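Local coordinates for protein putative TRAP PERIPLASMIC SOLUTE BINDING PROTEIN (Haemophilus influenzae, PDB 4PBQ) that binds L-gulonate and probably serves as the periplasmic solute-binding component of a TRAP transporter, at residues P98-L108 and L305-A316. Numbering follows the deposited sequence.
Sequences PIFGVWEWPYL and LYDSFYKKYDWA. With 2UF (L-gulonate), chain D.
Trp105 lays its indole over the ring of Phe309 in a face-to-face stack, the six-membered ring centroids 3.7 Å apart and the planes turned by only 15°. CE2 of Phe309 sits over the middle of the indole, while CG2 of Val102 lies against the opposite face, toward its rim. The benzo edge points at the face of Tyr306 in an offset edge-to-face pair with planes at 87°, and farther along the rim CZ2 meets CH2 of Trp315 at 3.6 Å, rim to rim. The CB bond of Trp105 points at 305-316, and with CG anti to the carbonyl carbon (chi1 -71°) the indole, hub of this aromatic cluster, lies flat on Phe309. A water links the indole to Tyr313: it accepts a weak bond from Trp105 NE1 and is hydrogen-bonded to Tyr313 OH.

Beyond the indole, Tyr306 OH donates to Pro106 O at 2.7 Å, approaching from above the carbonyl plane; the carbonyl oxygen lies in the plane of the phenol, at its edge. Nearby, CG of Pro106 packs on CD1 of Leu305 at 3.6 Å. At the other end, Ile99 lays its CG1-CD1 branch over one face of Trp315, CG1 making a CH-pi contact 4.0 Å from the centroid of the six-membered ring, and CB of Pro98 abuts Tyr313 OH at 3.3 Å.

The carboxylate of Glu104 lies on the pocket side and accepts hydrogen bonds from O1 and O2 of L-gulonate, so the residue before Trp105 belongs to the ligand pocket. Within the family 7 solute-binding fold, the contact joins parts 197 residues apart: the 3-10 turn and loop between strand 86-89 and helix 112-119, and the C-terminal end of helix 292-312 with the turn leading into helix 316-326. Leu173 of helix 172-180 touches both Trp105 and Phe309, and Val320 of helix 316-326 also packs on Trp105.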
# COMPACT_ATOMS: atom_id res chain seq x y z
N PRO A 98 -6.11 14.24 4.51
CA PRO A 98 -6.05 13.67 3.16
C PRO A 98 -4.67 13.74 2.51
O PRO A 98 -4.45 13.03 1.54
CB PRO A 98 -7.05 14.51 2.36
CG PRO A 98 -7.86 15.25 3.36
CD PRO A 98 -7.03 15.39 4.59
N ILE A 99 -3.77 14.58 3.01
CA ILE A 99 -2.47 14.71 2.36
C ILE A 99 -1.74 13.37 2.33
O ILE A 99 -0.98 13.07 1.40
CB ILE A 99 -1.60 15.83 3.00
CG1 ILE A 99 -0.46 16.18 2.04
CG2 ILE A 99 -1.08 15.42 4.37
CD1 ILE A 99 0.01 17.60 2.12
N PHE A 100 -1.97 12.54 3.34
CA PHE A 100 -1.26 11.26 3.43
C PHE A 100 -1.66 10.27 2.34
O PHE A 100 -0.94 9.30 2.09
CB PHE A 100 -1.46 10.61 4.81
CG PHE A 100 -1.01 11.49 5.94
CD1 PHE A 100 0.28 12.02 5.95
CD2 PHE A 100 -1.86 11.79 6.98
CE1 PHE A 100 0.70 12.85 6.99
CE2 PHE A 100 -1.45 12.65 8.00
CZ PHE A 100 -0.16 13.17 8.01
N GLY A 101 -2.79 10.51 1.69
CA GLY A 101 -3.25 9.59 0.67
C GLY A 101 -2.79 9.92 -0.76
O GLY A 101 -3.14 9.19 -1.71
N VAL A 102 -2.02 10.99 -0.91
CA VAL A 102 -1.67 11.51 -2.23
C VAL A 102 -0.94 10.48 -3.10
O VAL A 102 -1.11 10.48 -4.31
CB VAL A 102 -0.85 12.82 -2.14
CG1 VAL A 102 0.52 12.60 -1.50
CG2 VAL A 102 -0.70 13.46 -3.51
N TRP A 103 -0.15 9.59 -2.49
CA TRP A 103 0.68 8.67 -3.27
C TRP A 103 -0.15 7.67 -4.06
O TRP A 103 0.36 7.12 -5.02
CB TRP A 103 1.68 7.91 -2.37
CG TRP A 103 2.31 8.82 -1.38
CD1 TRP A 103 2.18 8.78 -0.02
CD2 TRP A 103 3.15 9.94 -1.67
NE1 TRP A 103 2.88 9.82 0.55
CE2 TRP A 103 3.48 10.54 -0.45
CE3 TRP A 103 3.65 10.51 -2.85
CZ2 TRP A 103 4.28 11.67 -0.38
CZ3 TRP A 103 4.46 11.63 -2.76
CH2 TRP A 103 4.75 12.20 -1.55
N GLU A 104 -1.39 7.44 -3.63
CA GLU A 104 -2.32 6.54 -4.29
C GLU A 104 -3.27 7.24 -5.28
O GLU A 104 -4.17 6.62 -5.82
CB GLU A 104 -3.12 5.75 -3.25
CG GLU A 104 -2.30 4.59 -2.63
CD GLU A 104 -3.01 3.89 -1.47
OE1 GLU A 104 -3.87 4.53 -0.82
OE2 GLU A 104 -2.75 2.67 -1.26
N TRP A 105 -3.04 8.52 -5.57
CA TRP A 105 -3.84 9.16 -6.61
C TRP A 105 -3.57 8.45 -7.94
O TRP A 105 -2.43 8.10 -8.25
CB TRP A 105 -3.56 10.65 -6.67
CG TRP A 105 -4.10 11.42 -5.48
CD1 TRP A 105 -4.72 10.90 -4.38
CD2 TRP A 105 -4.01 12.82 -5.26
NE1 TRP A 105 -5.04 11.91 -3.50
CE2 TRP A 105 -4.61 13.09 -4.02
CE3 TRP A 105 -3.48 13.88 -6.00
CZ2 TRP A 105 -4.71 14.38 -3.51
CZ3 TRP A 105 -3.59 15.16 -5.49
CH2 TRP A 105 -4.20 15.40 -4.26
N PRO A 106 -4.61 8.25 -8.76
CA PRO A 106 -4.45 7.39 -9.95
C PRO A 106 -3.46 7.94 -10.98
O PRO A 106 -3.42 9.14 -11.25
CB PRO A 106 -5.87 7.32 -10.53
CG PRO A 106 -6.73 7.48 -9.33
CD PRO A 106 -6.03 8.52 -8.49
N TYR A 107 -2.63 7.06 -11.52
CA TYR A 107 -1.70 7.41 -12.60
C TYR A 107 -0.65 8.49 -12.21
O TYR A 107 -0.11 9.20 -13.06
CB TYR A 107 -2.49 7.75 -13.89
CG TYR A 107 -3.46 6.63 -14.23
CD1 TYR A 107 -3.00 5.40 -14.67
CD2 TYR A 107 -4.83 6.79 -14.06
CE1 TYR A 107 -3.87 4.33 -14.93
CE2 TYR A 107 -5.71 5.75 -14.31
CZ TYR A 107 -5.24 4.52 -14.77
OH TYR A 107 -6.11 3.48 -15.04
N LEU A 108 -0.33 8.55 -10.92
CA LEU A 108 0.68 9.48 -10.43
C LEU A 108 2.09 9.05 -10.86
O LEU A 108 2.92 9.91 -11.17
CB LEU A 108 0.59 9.57 -8.90
CG LEU A 108 1.33 10.71 -8.22
CD1 LEU A 108 0.79 12.07 -8.66
CD2 LEU A 108 1.21 10.53 -6.71
N LEU A 305 -11.31 12.86 -10.66
CA LEU A 305 -10.83 12.79 -9.29
C LEU A 305 -9.91 13.98 -9.01
O LEU A 305 -10.01 14.61 -7.96
CB LEU A 305 -10.09 11.49 -9.01
CG LEU A 305 -10.89 10.21 -9.29
CD1 LEU A 305 -9.95 9.03 -9.24
CD2 LEU A 305 -12.00 10.07 -8.30
N TYR A 306 -9.03 14.27 -9.97
CA TYR A 306 -8.09 15.36 -9.85
C TYR A 306 -8.79 16.70 -9.91
O TYR A 306 -8.43 17.62 -9.17
CB TYR A 306 -7.04 15.28 -10.96
CG TYR A 306 -5.98 14.24 -10.70
CD1 TYR A 306 -6.16 12.91 -11.09
CD2 TYR A 306 -4.80 14.58 -10.07
CE1 TYR A 306 -5.16 11.95 -10.84
CE2 TYR A 306 -3.84 13.65 -9.80
CZ TYR A 306 -4.01 12.33 -10.19
OH TYR A 306 -2.98 11.45 -9.91
N ASP A 307 -9.80 16.81 -10.76
CA ASP A 307 -10.57 18.05 -10.80
C ASP A 307 -11.07 18.38 -9.40
O ASP A 307 -11.03 19.54 -8.95
CB ASP A 307 -11.77 17.93 -11.73
CG ASP A 307 -11.36 17.75 -13.18
OD1 ASP A 307 -10.20 18.08 -13.54
OD2 ASP A 307 -12.21 17.27 -13.96
N SER A 308 -11.57 17.36 -8.72
CA SER A 308 -12.10 17.53 -7.39
C SER A 308 -10.96 17.85 -6.40
O SER A 308 -11.11 18.73 -5.55
CB SER A 308 -12.89 16.29 -6.99
OG SER A 308 -13.41 16.39 -5.68
N PHE A 309 -9.81 17.18 -6.50
CA PHE A 309 -8.72 17.45 -5.55
C PHE A 309 -8.33 18.93 -5.61
O PHE A 309 -8.11 19.57 -4.59
CB PHE A 309 -7.43 16.64 -5.86
CG PHE A 309 -7.58 15.14 -5.83
CD1 PHE A 309 -8.41 14.51 -4.94
CD2 PHE A 309 -6.83 14.36 -6.71
CE1 PHE A 309 -8.50 13.11 -4.93
CE2 PHE A 309 -6.93 12.98 -6.71
CZ PHE A 309 -7.77 12.36 -5.81
N TYR A 310 -8.22 19.46 -6.81
CA TYR A 310 -7.78 20.83 -6.98
C TYR A 310 -8.81 21.84 -6.46
O TYR A 310 -8.45 22.96 -6.08
CB TYR A 310 -7.44 21.08 -8.45
CG TYR A 310 -6.25 20.27 -8.94
CD1 TYR A 310 -5.12 20.09 -8.14
CD2 TYR A 310 -6.26 19.66 -10.19
CE1 TYR A 310 -4.04 19.34 -8.58
CE2 TYR A 310 -5.18 18.92 -10.63
CZ TYR A 310 -4.07 18.77 -9.83
OH TYR A 310 -2.99 18.03 -10.27
N LYS A 311 -10.08 21.45 -6.42
CA LYS A 311 -11.12 22.32 -5.87
C LYS A 311 -11.24 22.28 -4.35
O LYS A 311 -11.71 23.25 -3.75
CB LYS A 311 -12.48 21.97 -6.45
CG LYS A 311 -12.60 22.21 -7.92
CD LYS A 311 -14.05 22.26 -8.35
CE LYS A 311 -14.17 22.53 -9.84
NZ LYS A 311 -13.24 23.60 -10.31
N LYS A 312 -10.87 21.17 -3.73
CA LYS A 312 -11.15 21.00 -2.30
C LYS A 312 -9.89 21.05 -1.43
O LYS A 312 -9.98 21.26 -0.22
CB LYS A 312 -11.93 19.70 -2.07
CG LYS A 312 -11.17 18.44 -2.40
CD LYS A 312 -12.08 17.20 -2.29
CE LYS A 312 -11.37 15.94 -2.80
NZ LYS A 312 -12.13 14.67 -2.57
N TYR A 313 -8.73 20.86 -2.06
CA TYR A 313 -7.45 20.89 -1.34
C TYR A 313 -6.59 22.07 -1.81
O TYR A 313 -6.19 22.12 -2.97
CB TYR A 313 -6.67 19.60 -1.57
CG TYR A 313 -7.38 18.33 -1.18
CD1 TYR A 313 -8.24 18.28 -0.09
CD2 TYR A 313 -7.19 17.18 -1.91
CE1 TYR A 313 -8.87 17.11 0.27
CE2 TYR A 313 -7.81 16.01 -1.57
CZ TYR A 313 -8.65 15.97 -0.48
OH TYR A 313 -9.25 14.78 -0.14
N ASP A 314 -6.31 23.00 -0.91
CA ASP A 314 -5.51 24.18 -1.26
C ASP A 314 -4.04 23.84 -1.52
O ASP A 314 -3.29 24.68 -2.02
CB ASP A 314 -5.59 25.23 -0.15
CG ASP A 314 -4.63 24.94 0.99
OD1 ASP A 314 -3.49 25.45 0.95
OD2 ASP A 314 -5.00 24.20 1.92
N TRP A 315 -3.62 22.62 -1.18
CA TRP A 315 -2.23 22.20 -1.34
C TRP A 315 -2.00 21.32 -2.56
O TRP A 315 -0.86 21.01 -2.90
CB TRP A 315 -1.78 21.43 -0.10
CG TRP A 315 -2.76 20.37 0.34
CD1 TRP A 315 -3.74 20.51 1.29
CD2 TRP A 315 -2.88 19.03 -0.17
NE1 TRP A 315 -4.45 19.35 1.40
CE2 TRP A 315 -3.95 18.42 0.52
CE3 TRP A 315 -2.20 18.29 -1.13
CZ2 TRP A 315 -4.34 17.11 0.27
CZ3 TRP A 315 -2.60 17.00 -1.39
CH2 TRP A 315 -3.65 16.41 -0.68
N ALA A 316 -3.08 20.89 -3.20
CA ALA A 316 -2.95 19.83 -4.20
C ALA A 316 -2.14 20.28 -5.40
O ALA A 316 -1.29 19.54 -5.88
CB ALA A 316 -4.31 19.32 -4.61
O6A 2UF D . -6.92 -3.59 2.09
C6 2UF D . -6.38 -3.22 1.04
O6B 2UF D . -6.80 -3.46 -0.10
C5 2UF D . -5.06 -2.45 1.18
O5 2UF D . -4.28 -2.68 0.03
C4 2UF D . -5.32 -0.93 1.34
O4 2UF D . -6.00 -0.68 2.58
C3 2UF D . -3.98 -0.16 1.28
O3 2UF D . -2.97 -0.72 2.19
C2 2UF D . -4.17 1.33 1.62
O2 2UF D . -2.97 1.95 1.20
C1 2UF D . -5.34 1.96 0.81
O1 2UF D . -5.33 3.37 1.07
O HOH W 1 -7.84 12.50 -1.65